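Local coordinates for 3-oxoacyl-[acyl-carrier-protein] synthase 3 (PDB 2X3E) that probably catalyses the condensation that initiates bacterial fatty acid synthesis, joining an acetyl group from acetyl-CoA to two carbons of malonyl-ACP, at residues G52-L65 with D84-L98. The protein carries 1 engineered substitution. Sequence-based numbering, arbitrary orientation.
Sequences GSGDLALRAASAAL and DFCCPATAPRVAARL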
loop_
_atom_site.group_PDB
_atom_site.type_symbol
_atom_site.label_atom_id
_atom_site.label_comp_id
_atom_site.label_asym_id
_atom_site.label_seq_id
_atom_site.Cartn_x
_atom_site.Cartn_y
_atom_site.Cartn_z
ATOM N N GLY A 52 -11.590 -2.574 14.757
ATOM C CA GLY A 52 -10.949 -2.814 13.465
ATOM C C GLY A 52 -9.456 -2.559 13.535
ATOM O O GLY A 52 -8.930 -2.150 14.580
ATOM N N SER A 53 -8.767 -2.795 12.422
ATOM C CA SER A 53 -7.338 -2.502 12.331
ATOM C C SER A 53 -7.038 -1.037 12.655
ATOM O O SER A 53 -6.045 -0.738 13.322
ATOM C CB SER A 53 -6.802 -2.865 10.942
ATOM O OG SER A 53 -6.805 -4.280 10.767
ATOM N N GLY A 54 -7.891 -0.128 12.189
ATOM C CA GLY A 54 -7.711 1.302 12.447
ATOM C C GLY A 54 -7.667 1.621 13.935
ATOM O O GLY A 54 -6.792 2.353 14.392
ATOM N N ASP A 55 -8.612 1.054 14.682
ATOM C CA ASP A 55 -8.673 1.222 16.134
ATOM C C ASP A 55 -7.387 0.737 16.819
ATOM O O ASP A 55 -6.855 1.418 17.692
ATOM C CB ASP A 55 -9.868 0.462 16.721
ATOM C CG ASP A 55 -11.215 0.980 16.229
ATOM O OD1 ASP A 55 -11.445 2.212 16.249
ATOM O OD2 ASP A 55 -12.059 0.141 15.844
ATOM N N LEU A 56 -6.897 -0.440 16.428
ATOM C CA LEU A 56 -5.689 -1.007 17.034
ATOM C C LEU A 56 -4.468 -0.172 16.669
ATOM O O LEU A 56 -3.594 0.086 17.509
ATOM C CB LEU A 56 -5.462 -2.454 16.581
ATOM C CG LEU A 56 -6.575 -3.487 16.794
ATOM C CD1 LEU A 56 -6.029 -4.897 16.543
ATOM C CD2 LEU A 56 -7.192 -3.394 18.185
ATOM N N ALA A 57 -4.415 0.247 15.408
ATOM C CA ALA A 57 -3.311 1.057 14.914
ATOM C C ALA A 57 -3.225 2.395 15.649
ATOM O O ALA A 57 -2.133 2.883 15.937
ATOM C CB ALA A 57 -3.458 1.278 13.400
ATOM N N LEU A 58 -4.379 2.978 15.950
ATOM C CA LEU A 58 -4.440 4.256 16.648
ATOM C C LEU A 58 -3.780 4.160 18.022
ATOM O O LEU A 58 -2.964 5.007 18.383
ATOM C CB LEU A 58 -5.895 4.704 16.775
ATOM C CG LEU A 58 -6.188 6.071 17.376
ATOM C CD1 LEU A 58 -5.530 7.187 16.572
ATOM C CD2 LEU A 58 -7.688 6.270 17.438
ATOM N N ARG A 59 -4.108 3.108 18.769
ATOM C CA ARG A 59 -3.537 2.910 20.099
ATOM C C ARG A 59 -2.034 2.649 20.035
ATOM O O ARG A 59 -1.275 3.211 20.832
ATOM C CB ARG A 59 -4.246 1.768 20.840
ATOM C CG ARG A 59 -5.677 2.080 21.286
ATOM C CD ARG A 59 -5.746 3.216 22.324
ATOM N NE ARG A 59 -5.013 2.903 23.550
ATOM C CZ ARG A 59 -5.504 2.204 24.574
ATOM N NH1 ARG A 59 -6.743 1.726 24.543
ATOM N NH2 ARG A 59 -4.744 1.971 25.635
ATOM N N ALA A 60 -1.600 1.814 19.093
ATOM C CA ALA A 60 -0.165 1.523 18.942
ATOM C C ALA A 60 0.633 2.765 18.565
ATOM O O ALA A 60 1.725 2.994 19.096
ATOM C CB ALA A 60 0.069 0.421 17.918
ATOM N N ALA A 61 0.087 3.548 17.641
ATOM C CA ALA A 61 0.741 4.761 17.150
ATOM C C ALA A 61 0.853 5.841 18.222
ATOM O O ALA A 61 1.889 6.503 18.324
ATOM C CB ALA A 61 0.000 5.299 15.930
ATOM N N SER A 62 -0.198 6.029 19.020
ATOM C CA SER A 62 -0.154 6.993 20.121
ATOM C C SER A 62 0.946 6.618 21.109
ATOM O O SER A 62 1.699 7.479 21.555
ATOM C CB SER A 62 -1.497 7.081 20.855
ATOM O OG SER A 62 -2.536 7.526 19.998
ATOM N N ALA A 63 1.037 5.330 21.447
ATOM C CA ALA A 63 2.080 4.839 22.355
ATOM C C ALA A 63 3.473 5.015 21.748
ATOM O O ALA A 63 4.422 5.375 22.451
ATOM C CB ALA A 63 1.841 3.365 22.713
ATOM N N ALA A 64 3.586 4.779 20.445
ATOM C CA ALA A 64 4.860 4.936 19.733
ATOM C C ALA A 64 5.341 6.389 19.732
ATOM O O ALA A 64 6.537 6.640 19.858
ATOM C CB ALA A 64 4.746 4.407 18.312
ATOM N N LEU A 65 4.412 7.333 19.587
ATOM C CA LEU A 65 4.741 8.762 19.609
ATOM C C LEU A 65 5.231 9.197 20.987
ATOM O O LEU A 65 6.172 9.985 21.094
ATOM C CB LEU A 65 3.527 9.607 19.202
ATOM C CG LEU A 65 3.124 9.551 17.731
ATOM C CD1 LEU A 65 1.750 10.169 17.547
ATOM C CD2 LEU A 65 4.155 10.242 16.842
ATOM N N ASP A 84 -9.891 -1.152 7.309
ATOM C CA ASP A 84 -11.266 -0.926 7.737
ATOM C C ASP A 84 -12.232 -0.874 6.551
ATOM O O ASP A 84 -13.394 -1.259 6.690
ATOM C CB ASP A 84 -11.399 0.383 8.529
ATOM C CG ASP A 84 -10.622 0.377 9.845
ATOM O OD1 ASP A 84 -10.138 -0.686 10.291
ATOM O OD2 ASP A 84 -10.494 1.473 10.436
ATOM N N PHE A 85 -11.749 -0.394 5.405
ATOM C CA PHE A 85 -12.567 -0.252 4.199
ATOM C C PHE A 85 -11.892 -0.912 2.997
ATOM O O PHE A 85 -10.725 -1.299 3.060
ATOM C CB PHE A 85 -12.836 1.236 3.886
ATOM C CG PHE A 85 -12.829 2.129 5.097
ATOM C CD1 PHE A 85 -13.902 2.147 5.972
ATOM C CD2 PHE A 85 -11.742 2.951 5.364
ATOM C CE1 PHE A 85 -13.892 2.973 7.086
ATOM C CE2 PHE A 85 -11.733 3.770 6.475
ATOM C CZ PHE A 85 -12.800 3.773 7.337
ATOM N N CYS A 86 -12.640 -1.057 1.905
ATOM C CA CYS A 86 -12.048 -1.416 0.612
ATOM C C CYS A 86 -11.478 -0.145 -0.019
ATOM O O CYS A 86 -10.410 -0.164 -0.635
ATOM C CB CYS A 86 -13.078 -2.083 -0.304
ATOM S SG CYS A 86 -13.489 -3.760 0.209
ATOM N N CYS A 87 -12.199 0.956 0.171
ATOM C CA CYS A 87 -11.746 2.293 -0.184
ATOM C C CYS A 87 -12.389 3.265 0.814
ATOM O O CYS A 87 -13.589 3.179 1.060
ATOM C CB CYS A 87 -12.166 2.629 -1.619
ATOM S SG CYS A 87 -11.507 4.207 -2.250
ATOM N N PRO A 88 -11.607 4.185 1.412
ATOM C CA PRO A 88 -10.191 4.492 1.247
ATOM C C PRO A 88 -9.267 3.574 2.042
ATOM O O PRO A 88 -9.710 2.580 2.624
ATOM C CB PRO A 88 -10.097 5.913 1.808
ATOM C CG PRO A 88 -11.090 5.933 2.906
ATOM C CD PRO A 88 -12.237 5.087 2.399
ATOM N N ALA A 89 -7.985 3.911 2.041
ATOM C CA ALA A 89 -7.044 3.347 2.991
ATOM C C ALA A 89 -7.453 3.695 4.430
ATOM O O ALA A 89 -8.256 4.604 4.674
ATOM C CB ALA A 89 -5.632 3.862 2.693
ATOM N N THR A 90 -6.901 2.955 5.383
ATOM C CA THR A 90 -7.154 3.188 6.806
ATOM C C THR A 90 -6.225 4.258 7.388
ATOM O O THR A 90 -6.592 4.958 8.332
ATOM C CB THR A 90 -7.011 1.862 7.582
ATOM O OG1 THR A 90 -7.964 0.926 7.064
ATOM C CG2 THR A 90 -7.257 2.056 9.086
ATOM N N ALA A 91 -5.035 4.395 6.800
ATOM C CA ALA A 91 -3.996 5.291 7.315
ATOM C C ALA A 91 -4.440 6.750 7.469
ATOM O O ALA A 91 -4.154 7.368 8.495
ATOM C CB ALA A 91 -2.740 5.202 6.452
ATOM N N PRO A 92 -5.146 7.307 6.467
ATOM C CA PRO A 92 -5.569 8.703 6.669
ATOM C C PRO A 92 -6.426 8.895 7.926
ATOM O O PRO A 92 -6.182 9.840 8.686
ATOM C CB PRO A 92 -6.349 9.022 5.399
ATOM C CG PRO A 92 -5.759 8.113 4.361
ATOM C CD PRO A 92 -5.427 6.842 5.098
ATOM N N ARG A 93 -7.404 8.011 8.145
ATOM C CA ARG A 93 -8.260 8.103 9.332
ATOM C C ARG A 93 -7.431 7.993 10.610
ATOM O O ARG A 93 -7.633 8.757 11.552
ATOM C CB ARG A 93 -9.365 7.038 9.328
ATOM C CG ARG A 93 -10.377 7.206 10.475
ATOM C CD ARG A 93 -11.480 6.153 10.458
ATOM N NE ARG A 93 -12.443 6.385 11.533
ATOM C CZ ARG A 93 -13.569 5.696 11.704
ATOM N NH1 ARG A 93 -13.888 4.717 10.871
ATOM N NH2 ARG A 93 -14.380 5.989 12.710
ATOM N N VAL A 94 -6.498 7.050 10.639
ATOM C CA VAL A 94 -5.636 6.872 11.797
ATOM C C VAL A 94 -4.793 8.134 12.045
ATOM O O VAL A 94 -4.729 8.627 13.171
ATOM C CB VAL A 94 -4.734 5.632 11.638
ATOM C CG1 VAL A 94 -3.715 5.560 12.768
ATOM C CG2 VAL A 94 -5.600 4.361 11.597
ATOM N N ALA A 95 -4.175 8.667 10.991
ATOM C CA ALA A 95 -3.387 9.897 11.104
ATOM C C ALA A 95 -4.241 11.019 11.708
ATOM O O ALA A 95 -3.825 11.679 12.664
ATOM C CB ALA A 95 -2.821 10.309 9.742
ATOM N N ALA A 96 -5.450 11.203 11.179
ATOM C CA ALA A 96 -6.359 12.237 11.677
ATOM C C ALA A 96 -6.678 12.047 13.160
ATOM O O ALA A 96 -6.661 13.006 13.933
ATOM C CB ALA A 96 -7.656 12.254 10.868
ATOM N N ARG A 97 -6.955 10.802 13.549
ATOM C CA ARG A 97 -7.293 10.485 14.940
ATOM C C ARG A 97 -6.098 10.590 15.901
ATOM O O ARG A 97 -6.291 10.632 17.113
ATOM C CB ARG A 97 -7.952 9.102 15.035
ATOM C CG ARG A 97 -9.367 9.088 14.477
ATOM C CD ARG A 97 -10.137 7.830 14.859
ATOM N NE ARG A 97 -10.347 7.728 16.307
ATOM C CZ ARG A 97 -11.245 6.938 16.896
ATOM N NH1 ARG A 97 -12.068 6.177 16.175
ATOM N NH2 ARG A 97 -11.333 6.923 18.224
ATOM N N LEU A 98 -4.882 10.632 15.359
ATOM C CA LEU A 98 -3.669 10.923 16.139
ATOM C C LEU A 98 -3.388 12.418 16.264
ATOM O O LEU A 98 -2.373 12.808 16.846
ATOM C CB LEU A 98 -2.457 10.269 15.485
ATOM C CG LEU A 98 -2.387 8.749 15.563
ATOM C CD1 LEU A 98 -1.323 8.254 14.618
ATOM C CD2 LEU A 98 -2.106 8.309 17.000
HETATM O O HOH W 1 -10.119 -3.502 10.025
HETATM O O HOH W 2 -10.889 0.545 13.065
HETATM O O HOH W 3 -4.702 9.409 19.306
#
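Asp84 meets the first turn of helix 53-68 through its carboxylate, a worked example of a helix start satisfied by an acid from a distant loop. In this thiolase-fold enzyme, helices 53-68 and 91-97 pack side by side against strands 75-79 and 133-140. OD1 of Asp84 takes the N-H of Gly54 on its syn side at 3.0 Å, nearly straight at 167°. One water relays the N-H of Ser53 to OD1 and a second relays that of Asp55 to OD2, so a single carboxylate serves three successive amides; their polarity would probably help stabilise its negative charge. The bare CA of Gly54 admits this carboxylate and, 3.5 Å away, CG2 of Thr90. Beyond the turn the axes of segments 53-65 and 91-97 cross at -43°, 9.4 Å apart at their closest. CG2 of Val94 lies against the Gly54 carbonyl oxygen and Ala57 CB. Leu58, its CG anti to the backbone N (chi1 -175°), splits its methyls: CD1 meets Leu98 and Arg97 CB, while CD2 covers one guanidinium face, 3.2 Å from Arg97 NE. Farther on, Ala61 CB presses on Leu98 CD1 at a tight 3.5 Å.

Second-shell bonds hold Asp84 and the helix start. The backbone N of Asp84 donates to Thr90 OG1 at 2.8 Å, tying the acid to the residue just ahead of Ala91, and Asp107 in turn accepts the N-H groups of Thr90 and Ala91. At the N-cap, Gly52 N donates to Asp55 OD2 at 3.0 Å, on the anti side of the carboxylate: the half of a capping box that a glycine can supply.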